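Local atomic coordinates of diaminopimelate decarboxylase (Psychromonas ingrahamii, PDB entry 4XG1), a protein that probably catalyses the pyridoxal-phosphate-dependent decarboxylation of meso-diaminopimelate to L-lysine, the last step of lysine biosynthesis. Residues Arg150-Ile155 with Thr165-Asn170. Numbering follows the deposited sequence.
Sequences RINPNI and TGLKEN
Leu167 alone carries the helix side of this contact, and no hydrogen bond joins the two segments. Its two methyls divide the work. CD1 lies 3.4 Å from the backbone carbonyl oxygen O of Pro153. It also touches the ring atom CD of the same proline and, at 3.9 Å, CG1 of Ile155. CD2 instead rests against the Asn152 side chain, 4.1 Å from its OD1. With CG anti to its own carbonyl carbon (chi1 -77°), the leucine fork spans the strand end and the residues just beyond it. The Asn152 and Leu167 side chains run past one another in opposite directions, whereas the Pro153 ring meets the leucine at roughly a right angle. These residues belong to a beta-alpha-beta unit of the TIM barrel that forms the pyridoxal-binding domain: strand 145-152 leads through Asn152-Ile155 into helix 161-169, which packs back over the strand's C-terminal end before strand 174-175 follows. TIM barrels carry their active sites at this end, and the Asn152 side chain is about 10 Å from the bound pyridoxal-lysine group (LLP). Asn152 ND2 is 3.8 Å from the carbonyl oxygen O of Leu167, too far to bond, and donates instead to the backbone oxygen of Phe172. Were Leu167 cut back to an alanine, both methyls would go, and a gap would probably open beside Pro153 and Ile155 while the Asn152 side chain lost its apolar neighbour. Pro153 also packs on Ala214 of helix 209-227, while Ile155 O accepts a hydrogen bond from Ser164 OG within helix 161-169.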
loop_
_atom_site.group_PDB
_atom_site.type_symbol
_atom_site.label_atom_id
_atom_site.label_comp_id
_atom_site.label_asym_id
_atom_site.label_seq_id
_atom_site.Cartn_x
_atom_site.Cartn_y
_atom_site.Cartn_z
ATOM N N ARG B 150 21.417 15.284 -6.428
ATOM C CA ARG B 150 21.564 13.938 -5.879
ATOM C C ARG B 150 22.539 13.148 -6.782
ATOM O O ARG B 150 22.264 12.905 -7.976
ATOM C CB ARG B 150 20.229 13.209 -5.799
ATOM C CG ARG B 150 20.329 11.882 -5.058
ATOM C CD ARG B 150 18.996 11.144 -5.058
ATOM N NE ARG B 150 19.117 9.860 -4.416
ATOM C CZ ARG B 150 18.108 9.064 -4.130
ATOM N NH1 ARG B 150 16.874 9.425 -4.382
ATOM N NH2 ARG B 150 18.353 7.897 -3.570
ATOM N N ILE B 151 23.652 12.757 -6.179
ATOM C CA ILE B 151 24.729 12.147 -6.866
ATOM C C ILE B 151 24.841 10.706 -6.453
ATOM O O ILE B 151 24.620 10.348 -5.301
ATOM C CB ILE B 151 26.064 12.831 -6.492
ATOM C CG1 ILE B 151 26.068 14.267 -6.967
ATOM C CG2 ILE B 151 27.266 12.076 -7.066
ATOM C CD1 ILE B 151 25.797 14.408 -8.444
ATOM N N ASN B 152 25.122 9.882 -7.446
ATOM C CA ASN B 152 25.382 8.491 -7.245
ATOM C C ASN B 152 26.874 8.263 -7.328
ATOM O O ASN B 152 27.436 8.120 -8.427
ATOM C CB ASN B 152 24.641 7.646 -8.295
ATOM C CG ASN B 152 23.155 7.942 -8.334
ATOM O OD1 ASN B 152 22.604 8.468 -7.391
ATOM N ND2 ASN B 152 22.504 7.587 -9.437
ATOM N N PRO B 153 27.515 8.166 -6.158
ATOM C CA PRO B 153 28.914 7.804 -6.193
ATOM C C PRO B 153 29.205 6.431 -6.764
ATOM O O PRO B 153 28.356 5.540 -6.785
ATOM C CB PRO B 153 29.339 7.865 -4.737
ATOM C CG PRO B 153 28.099 8.038 -3.918
ATOM C CD PRO B 153 26.914 7.968 -4.818
ATOM N N ASN B 154 30.458 6.251 -7.115
ATOM C CA ASN B 154 30.942 5.075 -7.748
ATOM C C ASN B 154 31.455 4.295 -6.575
ATOM O O ASN B 154 32.662 4.231 -6.316
ATOM C CB ASN B 154 32.091 5.427 -8.706
ATOM C CG ASN B 154 33.124 6.387 -8.084
ATOM O OD1 ASN B 154 34.183 5.927 -7.674
ATOM N ND2 ASN B 154 32.830 7.712 -8.007
ATOM N N ILE B 155 30.523 3.745 -5.811
ATOM C CA ILE B 155 30.864 2.806 -4.760
ATOM C C ILE B 155 31.472 1.547 -5.420
ATOM O O ILE B 155 31.014 1.098 -6.482
ATOM C CB ILE B 155 29.604 2.463 -3.955
ATOM C CG1 ILE B 155 29.076 3.740 -3.246
ATOM C CG2 ILE B 155 29.817 1.276 -3.002
ATOM C CD1 ILE B 155 30.109 4.635 -2.551
ATOM N N THR B 165 24.972 -1.792 -7.304
ATOM C CA THR B 165 24.216 -2.055 -8.518
ATOM C C THR B 165 22.893 -1.346 -8.398
ATOM O O THR B 165 22.373 -0.841 -9.400
ATOM C CB THR B 165 24.070 -3.550 -8.828
ATOM O OG1 THR B 165 23.337 -4.178 -7.784
ATOM C CG2 THR B 165 25.460 -4.224 -8.953
ATOM N N GLY B 166 22.394 -1.235 -7.161
ATOM C CA GLY B 166 21.177 -0.446 -6.879
ATOM C C GLY B 166 21.357 0.963 -7.403
ATOM O O GLY B 166 20.524 1.435 -8.149
ATOM N N LEU B 167 22.464 1.611 -7.038
ATOM C CA LEU B 167 22.822 2.920 -7.554
ATOM C C LEU B 167 22.793 2.948 -9.079
ATOM O O LEU B 167 22.127 3.802 -9.689
ATOM C CB LEU B 167 24.225 3.328 -7.051
ATOM C CG LEU B 167 24.256 3.813 -5.579
ATOM C CD1 LEU B 167 25.689 4.088 -5.185
ATOM C CD2 LEU B 167 23.359 5.023 -5.289
ATOM N N LYS B 168 23.479 1.993 -9.701
ATOM C CA LYS B 168 23.478 1.908 -11.179
ATOM C C LYS B 168 22.149 1.598 -11.851
ATOM O O LYS B 168 21.825 2.258 -12.807
ATOM C CB LYS B 168 24.504 0.907 -11.695
ATOM C CG LYS B 168 25.877 1.529 -11.949
ATOM C CD LYS B 168 26.752 1.617 -10.696
ATOM C CE LYS B 168 28.152 1.049 -10.964
ATOM N NZ LYS B 168 28.887 1.851 -11.990
ATOM N N GLU B 169 21.401 0.608 -11.367
ATOM C CA GLU B 169 20.142 0.172 -11.999
ATOM C C GLU B 169 18.881 1.008 -11.768
ATOM O O GLU B 169 17.807 0.630 -12.253
ATOM C CB GLU B 169 19.734 -1.254 -11.532
ATOM C CG GLU B 169 20.790 -2.343 -11.648
ATOM C CD GLU B 169 21.218 -2.684 -13.073
ATOM O OE1 GLU B 169 20.339 -2.872 -13.949
ATOM O OE2 GLU B 169 22.448 -2.795 -13.327
ATOM N N ASN B 170 18.919 2.064 -10.990
ATOM C CA ASN B 170 17.666 2.526 -10.472
ATOM C C ASN B 170 17.394 3.958 -10.884
ATOM O O ASN B 170 18.285 4.675 -11.320
ATOM C CB ASN B 170 17.635 2.301 -8.967
ATOM C CG ASN B 170 18.444 3.333 -8.176
ATOM O OD1 ASN B 170 18.774 4.440 -8.653
ATOM N ND2 ASN B 170 18.832 2.938 -6.962
#